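Local coordinates for protein D-alanyl-D-alanine carboxypeptidase DacB2 (Mycobacterium tuberculosis H37Rv, PDB 4RYE) that shows D,D-carboxypeptidase activity in vitro and probably trims the terminal D-Ala-D-Ala of peptidoglycan stem peptides during cell wall biogenesis, at residues W23-D29 and R228-M234; A91-L95 and T109-M113; V51-L55 and I161-A165. Residues are numbered along the deposited sequence.

Interaction 1. Residues W23-D29 and R228-M234; sequences WIVADLD and RRLVIAM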
# COMPACT_ATOMS: atom_id res chain seq x y z
N TRP A 23 10.28 -2.18 -9.98
CA TRP A 23 9.75 -3.17 -9.04
C TRP A 23 10.89 -3.73 -8.21
O TRP A 23 12.07 -3.52 -8.53
CB TRP A 23 8.97 -4.29 -9.77
CG TRP A 23 9.73 -4.92 -10.93
CD1 TRP A 23 9.59 -4.62 -12.26
CD2 TRP A 23 10.72 -5.95 -10.85
NE1 TRP A 23 10.44 -5.40 -13.00
CE2 TRP A 23 11.15 -6.22 -12.16
CE3 TRP A 23 11.29 -6.67 -9.79
CZ2 TRP A 23 12.12 -7.18 -12.45
CZ3 TRP A 23 12.26 -7.62 -10.08
CH2 TRP A 23 12.67 -7.86 -11.39
N ILE A 24 10.54 -4.44 -7.14
CA ILE A 24 11.54 -5.06 -6.27
C ILE A 24 10.91 -6.29 -5.65
O ILE A 24 9.70 -6.34 -5.49
CB ILE A 24 12.03 -4.06 -5.17
CG1 ILE A 24 13.26 -4.60 -4.43
CG2 ILE A 24 10.91 -3.71 -4.19
CD1 ILE A 24 13.91 -3.58 -3.49
N VAL A 25 11.72 -7.30 -5.35
CA VAL A 25 11.26 -8.49 -4.64
C VAL A 25 12.20 -8.67 -3.47
O VAL A 25 13.42 -8.75 -3.65
CB VAL A 25 11.33 -9.77 -5.51
CG1 VAL A 25 10.80 -10.98 -4.73
CG2 VAL A 25 10.51 -9.59 -6.79
N ALA A 26 11.65 -8.68 -2.26
CA ALA A 26 12.48 -8.75 -1.07
C ALA A 26 11.90 -9.76 -0.09
O ALA A 26 10.73 -10.17 -0.22
CB ALA A 26 12.64 -7.36 -0.42
N ASP A 27 12.71 -10.17 0.88
CA ASP A 27 12.29 -11.12 1.90
C ASP A 27 11.80 -10.29 3.08
O ASP A 27 12.53 -9.45 3.61
CB ASP A 27 13.47 -12.00 2.30
CG ASP A 27 13.11 -13.07 3.34
OD1 ASP A 27 12.53 -12.74 4.39
OD2 ASP A 27 13.45 -14.25 3.10
N LEU A 28 10.55 -10.51 3.48
CA LEU A 28 9.89 -9.75 4.53
C LEU A 28 10.61 -9.85 5.88
O LEU A 28 10.61 -8.90 6.67
CB LEU A 28 8.44 -10.26 4.66
CG LEU A 28 7.42 -9.47 5.48
CD1 LEU A 28 7.15 -8.10 4.86
CD2 LEU A 28 6.15 -10.28 5.59
N ASP A 29 11.24 -10.99 6.13
CA ASP A 29 11.85 -11.25 7.43
C ASP A 29 13.33 -10.89 7.51
O ASP A 29 13.77 -10.24 8.46
CB ASP A 29 11.61 -12.71 7.84
CG ASP A 29 10.13 -13.02 8.03
OD1 ASP A 29 9.53 -12.47 8.98
OD2 ASP A 29 9.56 -13.80 7.23
N ARG A 228 8.87 -19.17 3.71
CA ARG A 228 9.48 -17.87 3.42
C ARG A 228 8.39 -16.82 3.18
O ARG A 228 7.32 -17.14 2.69
CB ARG A 228 10.39 -17.97 2.19
CG ARG A 228 11.17 -16.72 1.87
CD ARG A 228 12.20 -16.93 0.76
NE ARG A 228 13.28 -15.96 0.91
CZ ARG A 228 14.35 -15.85 0.12
NH1 ARG A 228 14.49 -16.64 -0.94
NH2 ARG A 228 15.26 -14.93 0.38
N ARG A 229 8.66 -15.57 3.54
CA ARG A 229 7.68 -14.52 3.31
C ARG A 229 8.32 -13.43 2.46
O ARG A 229 9.42 -12.95 2.75
CB ARG A 229 7.17 -13.99 4.65
CG ARG A 229 6.69 -15.12 5.58
CD ARG A 229 5.83 -14.61 6.73
NE ARG A 229 6.60 -13.82 7.69
CZ ARG A 229 6.07 -13.28 8.79
NH1 ARG A 229 4.79 -13.44 9.06
NH2 ARG A 229 6.83 -12.58 9.61
N LEU A 230 7.63 -13.04 1.39
CA LEU A 230 8.18 -12.09 0.44
C LEU A 230 7.34 -10.83 0.40
O LEU A 230 6.14 -10.86 0.68
CB LEU A 230 8.24 -12.69 -0.97
CG LEU A 230 9.14 -13.91 -1.20
CD1 LEU A 230 9.08 -14.38 -2.65
CD2 LEU A 230 10.60 -13.64 -0.79
N VAL A 231 7.98 -9.73 0.02
CA VAL A 231 7.27 -8.48 -0.15
C VAL A 231 7.71 -7.90 -1.49
O VAL A 231 8.89 -7.94 -1.84
CB VAL A 231 7.51 -7.53 1.04
CG1 VAL A 231 9.00 -7.26 1.23
CG2 VAL A 231 6.75 -6.22 0.86
N ILE A 232 6.76 -7.39 -2.26
CA ILE A 232 7.10 -6.82 -3.56
C ILE A 232 6.46 -5.46 -3.69
O ILE A 232 5.50 -5.15 -2.99
CB ILE A 232 6.62 -7.69 -4.74
CG1 ILE A 232 5.10 -7.72 -4.79
CG2 ILE A 232 7.21 -9.09 -4.66
CD1 ILE A 232 4.53 -8.42 -6.03
N ALA A 233 7.02 -4.65 -4.58
CA ALA A 233 6.38 -3.40 -4.97
C ALA A 233 6.58 -3.22 -6.46
O ALA A 233 7.57 -3.68 -7.03
CB ALA A 233 6.95 -2.22 -4.19
N MSE A 234 5.62 -2.56 -7.10
CA MSE A 234 5.65 -2.34 -8.53
C MSE A 234 5.15 -0.93 -8.77
O MSE A 234 4.14 -0.53 -8.18
CB MSE A 234 4.74 -3.36 -9.22
CG MSE A 234 5.24 -4.79 -9.11
SE MSE A 234 3.80 -6.11 -9.31
CE MSE A 234 3.00 -5.45 -10.96
O HOH W 1 10.94 -14.91 5.18

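Interaction 2. Residues A91-L95 and T109-M113; sequences ARQLL and TLAHM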
# COMPACT_ATOMS: atom_id res chain seq x y z
N ALA A 91 -11.74 4.97 14.34
CA ALA A 91 -10.47 4.82 13.63
C ALA A 91 -10.42 3.49 12.90
O ALA A 91 -9.91 3.41 11.78
CB ALA A 91 -9.30 4.95 14.59
N ARG A 92 -10.92 2.43 13.53
CA ARG A 92 -10.91 1.10 12.91
C ARG A 92 -11.76 1.11 11.64
O ARG A 92 -11.32 0.64 10.59
CB ARG A 92 -11.42 0.03 13.88
CG ARG A 92 -11.56 -1.37 13.27
CD ARG A 92 -10.22 -1.84 12.72
NE ARG A 92 -10.27 -3.12 12.02
CZ ARG A 92 -9.94 -4.29 12.58
NH1 ARG A 92 -9.56 -4.34 13.85
NH2 ARG A 92 -10.00 -5.41 11.87
N GLN A 93 -12.96 1.67 11.74
CA GLN A 93 -13.85 1.76 10.59
C GLN A 93 -13.16 2.53 9.47
O GLN A 93 -13.25 2.14 8.31
CB GLN A 93 -15.17 2.45 10.97
CG GLN A 93 -16.11 1.57 11.79
CD GLN A 93 -17.21 2.36 12.48
OE1 GLN A 93 -17.16 3.58 12.60
NE2 GLN A 93 -18.23 1.64 12.95
N LEU A 94 -12.48 3.61 9.81
CA LEU A 94 -11.83 4.43 8.80
C LEU A 94 -10.64 3.70 8.19
O LEU A 94 -10.39 3.81 6.98
CB LEU A 94 -11.42 5.81 9.35
CG LEU A 94 -12.57 6.75 9.75
CD1 LEU A 94 -12.05 8.04 10.42
CD2 LEU A 94 -13.41 7.10 8.55
N LEU A 95 -9.91 2.93 9.01
CA LEU A 95 -8.77 2.16 8.52
C LEU A 95 -9.22 1.03 7.58
O LEU A 95 -8.53 0.73 6.59
CB LEU A 95 -7.94 1.59 9.68
CG LEU A 95 -7.01 2.58 10.36
CD1 LEU A 95 -6.50 2.03 11.68
CD2 LEU A 95 -5.86 2.90 9.44
N THR A 109 -10.45 11.76 6.55
CA THR A 109 -11.10 11.75 7.86
C THR A 109 -10.13 11.26 8.93
O THR A 109 -10.16 11.72 10.07
CB THR A 109 -12.41 10.94 7.85
OG1 THR A 109 -13.22 11.34 6.74
CG2 THR A 109 -13.22 11.20 9.13
N LEU A 110 -9.25 10.33 8.56
CA LEU A 110 -8.16 9.94 9.45
C LEU A 110 -7.22 11.12 9.66
O LEU A 110 -6.75 11.35 10.77
CB LEU A 110 -7.39 8.76 8.87
CG LEU A 110 -8.08 7.40 9.06
CD1 LEU A 110 -7.38 6.31 8.23
CD2 LEU A 110 -8.13 7.01 10.54
N ALA A 111 -6.95 11.88 8.61
CA ALA A 111 -6.08 13.06 8.72
C ALA A 111 -6.70 14.08 9.67
O ALA A 111 -5.99 14.77 10.40
CB ALA A 111 -5.82 13.67 7.36
N HIS A 112 -8.03 14.19 9.64
CA HIS A 112 -8.78 15.01 10.59
C HIS A 112 -8.46 14.58 12.03
O HIS A 112 -8.09 15.42 12.85
CB HIS A 112 -10.29 14.92 10.26
CG HIS A 112 -11.19 15.67 11.20
ND1 HIS A 112 -12.53 15.86 10.94
CD2 HIS A 112 -10.96 16.25 12.40
CE1 HIS A 112 -13.08 16.53 11.93
NE2 HIS A 112 -12.15 16.77 12.84
N MSE A 113 -8.59 13.29 12.32
CA MSE A 113 -8.26 12.76 13.65
C MSE A 113 -6.81 13.00 14.04
O MSE A 113 -6.49 13.12 15.22
CB MSE A 113 -8.54 11.25 13.73
CG MSE A 113 -9.98 10.89 13.49
SE MSE A 113 -10.35 8.98 13.79
CE MSE A 113 -10.01 8.98 15.71

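Interaction 3. Residues V51-L55 and I161-A165; sequences VLLAL and IFRAA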
# COMPACT_ATOMS: atom_id res chain seq x y z
N VAL A 51 -0.64 3.23 2.95
CA VAL A 51 -0.01 2.35 3.93
C VAL A 51 0.78 3.17 4.96
O VAL A 51 0.78 2.87 6.16
CB VAL A 51 0.93 1.33 3.25
CG1 VAL A 51 1.61 0.45 4.29
CG2 VAL A 51 0.16 0.46 2.25
N LEU A 52 1.47 4.19 4.48
CA LEU A 52 2.19 5.10 5.36
C LEU A 52 1.24 5.87 6.28
O LEU A 52 1.52 6.07 7.45
CB LEU A 52 3.04 6.06 4.53
CG LEU A 52 4.01 6.96 5.28
CD1 LEU A 52 4.96 6.10 6.12
CD2 LEU A 52 4.77 7.84 4.30
N LEU A 53 0.09 6.29 5.75
CA LEU A 53 -0.92 6.93 6.59
C LEU A 53 -1.41 5.95 7.66
O LEU A 53 -1.56 6.31 8.82
CB LEU A 53 -2.11 7.42 5.75
CG LEU A 53 -3.32 7.93 6.54
CD1 LEU A 53 -2.95 9.13 7.39
CD2 LEU A 53 -4.45 8.28 5.58
N ALA A 54 -1.64 4.70 7.26
CA ALA A 54 -2.09 3.68 8.21
C ALA A 54 -1.11 3.48 9.36
O ALA A 54 -1.52 3.32 10.51
CB ALA A 54 -2.36 2.34 7.48
N LEU A 55 0.19 3.48 9.06
CA LEU A 55 1.22 3.38 10.11
C LEU A 55 1.12 4.51 11.14
O LEU A 55 1.21 4.28 12.35
CB LEU A 55 2.61 3.43 9.49
CG LEU A 55 3.22 2.14 8.97
CD1 LEU A 55 4.52 2.47 8.24
CD2 LEU A 55 3.47 1.17 10.12
N ILE A 161 8.36 0.36 3.83
CA ILE A 161 7.18 0.86 4.55
C ILE A 161 6.19 -0.28 4.81
O ILE A 161 5.66 -0.41 5.91
CB ILE A 161 6.51 2.02 3.77
CG1 ILE A 161 7.36 3.29 3.91
CG2 ILE A 161 5.09 2.28 4.27
CD1 ILE A 161 7.16 4.32 2.79
N PHE A 162 5.97 -1.12 3.80
CA PHE A 162 5.04 -2.23 3.97
C PHE A 162 5.51 -3.26 5.00
O PHE A 162 4.71 -3.89 5.69
CB PHE A 162 4.80 -2.94 2.64
CG PHE A 162 3.49 -3.67 2.59
CD1 PHE A 162 2.31 -2.99 2.37
CD2 PHE A 162 3.45 -5.05 2.77
CE1 PHE A 162 1.10 -3.66 2.33
CE2 PHE A 162 2.23 -5.73 2.73
CZ PHE A 162 1.05 -5.03 2.51
N ARG A 163 6.81 -3.46 5.05
CA ARG A 163 7.41 -4.38 6.01
C ARG A 163 7.15 -3.91 7.44
O ARG A 163 6.84 -4.71 8.33
CB ARG A 163 8.92 -4.45 5.73
CG ARG A 163 9.66 -5.46 6.55
CD ARG A 163 11.07 -5.63 5.98
NE ARG A 163 11.83 -6.58 6.75
CZ ARG A 163 13.11 -6.43 7.06
NH1 ARG A 163 13.77 -5.35 6.66
NH2 ARG A 163 13.72 -7.36 7.79
N ALA A 164 7.25 -2.60 7.65
CA ALA A 164 6.95 -2.03 8.96
C ALA A 164 5.48 -2.20 9.30
O ALA A 164 5.11 -2.50 10.44
CB ALA A 164 7.35 -0.54 9.01
N ALA A 165 4.62 -2.00 8.30
CA ALA A 165 3.18 -2.13 8.51
C ALA A 165 2.79 -3.57 8.83
O ALA A 165 1.96 -3.81 9.69
CB ALA A 165 2.40 -1.60 7.30

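Interaction 1. Residues W23-D29 and R228-M234
Two strands far apart in sequence can be joined by a regular antiparallel ladder with two salt bridges at one end, and this pair is a clear case. At the start of segment 228-234, Arg228 extends its side chain to Asp27 in a salt bridge, NE lying 2.8 Å from OD2. Arg229 makes a second, bidentate one with Asp29: NH2 to OD1 at 2.8 Å and NE to OD2 at 3.0 Å. Arg229 O accepts from Leu28 N (2.8 Å), just where segment 23-29 leaves the strand in an Asx turn, Asp29 N donating to Asp27 OD1 at 2.8 Å. Water 1 links Arg229 N with the carboxylates of Asp27 and Asp29. Leu230 faces Asp27 as a non-hydrogen-bonded pair. Val231 and Ala26 exchange both backbone hydrogen bonds (Val231 N to Ala26 O 2.8 Å, Ala26 N to Val231 O 2.9 Å), and Leu28 CD1 rests 3.9 Å from Val231 CB. Ile232 then meets Val25, CG2 to CG2 at 4.0 Å. Ala233 repeats the hydrogen-bonded pairing with Ile24, and Met234, a selenomethionine, pairs with Trp23 (CG to Trp23 CB 3.8 Å). The two strands are central neighbours in the antiparallel sheet of the serine penicillin-binding protein/beta-lactamase-like fold: strands 218-225 and 32-37 flank them, helix 246-259 packs on Leu230, Ile232 and Met234, and helix 155-166 lies against Ile24, Val231 and Ala233 on the other face.

Interaction 2. Residues A91-L95 and T109-M113
Helices 91-100 and 104-113, joined by a short connection, fold back on each other and pack through apolar side chains. Ala91 opens the contact at the first turn of its helix: Met113, deposited as selenomethionine, has its SE 4.2 Å from Ala91 CB, and Leu110 CD2 approaches Ala91 O to 4.2 Å. One turn on, the CA-to-CB bond of Leu94 points toward segment 109-113, and Leu94 gives up more area to the contact than any other residue of either segment. Leu94 CB lies 3.7 Å from Leu110 CD2, and Leu94 CD1 reaches Thr109 CG2 at 3.6 Å and Met113 SE at 3.9 Å, so the leucine sits among three residues spaced along one side of segment 109-113. The arrangement is a helical hairpin in the mainly helical part of the penicillin-binding protein fold, and the short connection between its helices carries Ser102, an active-site residue by similarity. The short segments run at 145° to each other with axes 10.4 Å apart, a separation wide enough for leucine side chains to lie between the backbones. Thr109 turns its methyl into this apolar layer, its OG1 being hydrogen-bonded to Asp105 O of its own helix. Leu95 points sideways from its CA, yet its CD2 comes within 3.9 Å of Leu110 CD1, and its side chain also packs on Ala54, Ala57 and Leu58 of helix 50-60.

Interaction 3. Residues V51-L55 and I161-A165
Helix packing without hydrogen bonds between the partners relies on apolar burial and close fit, and segments 51-55 and 161-165 illustrate it with aliphatic side chains and one ring. Among the aliphatic contacts, Val51 CG1 lies 3.7 Å from Ala165 CB and 3.9 Å from Ile161 CG2. Ile161 CG2 is also 4.2 Å from Leu52 CD1 and 4.0 Å from Leu55 CD1, so Ile161 projects among Val51, Leu52 and Leu55. From the other helix, Leu55 extends over the small alanines, with CD2 3.7 Å from Ala165 CA and CD1 4.2 Å from Ala164 CB. The two segments cross at 39°, in broadly the same direction, with axes 9.6 Å apart. Helix 50-60 begins with Lys50, the proton acceptor by similarity, following Ser47, the inferred acyl-ester nucleophile; this is the SxxK arrangement of penicillin-binding proteins, and the contact packs the helix beginning at its lysine against helix 155-166. The aromatic contribution comes from Phe162: its CA-to-CB bond points away from segment 51-55, but its ring swings back to bring CD1 within 4.0 Å of Val51 CG1. The Phe162 side chain also touches Val220 and Ala222 of strand 218-225, and Phe171 packs on Val51, Ala54 and Ala165.

In the fold
Interaction 3 stands between the other two, its centre about 14 Å from that of interaction 1 and about 15 Å from that of interaction 2, whereas interactions 1 and 2 lie on opposite sides of the chain's centre, their nearest atoms about 17 Å apart. Toward the sheet, Arg163 probably donates hydrogen bonds from NE to Leu28 O (2.6 Å) and from NH2 to Asp29 O (3.0 Å), and Phe162 CD2 packs 4.0 Å from Val231 CG2. Toward the helical side, Ala54 CA meets Leu95 CD2 at 4.0 Å. Lys50, the proton acceptor by similarity, has its side chain about 6 Å from that of Val51 and about 8 Å from that of Leu110; interaction 1 lies away from the annotated sites.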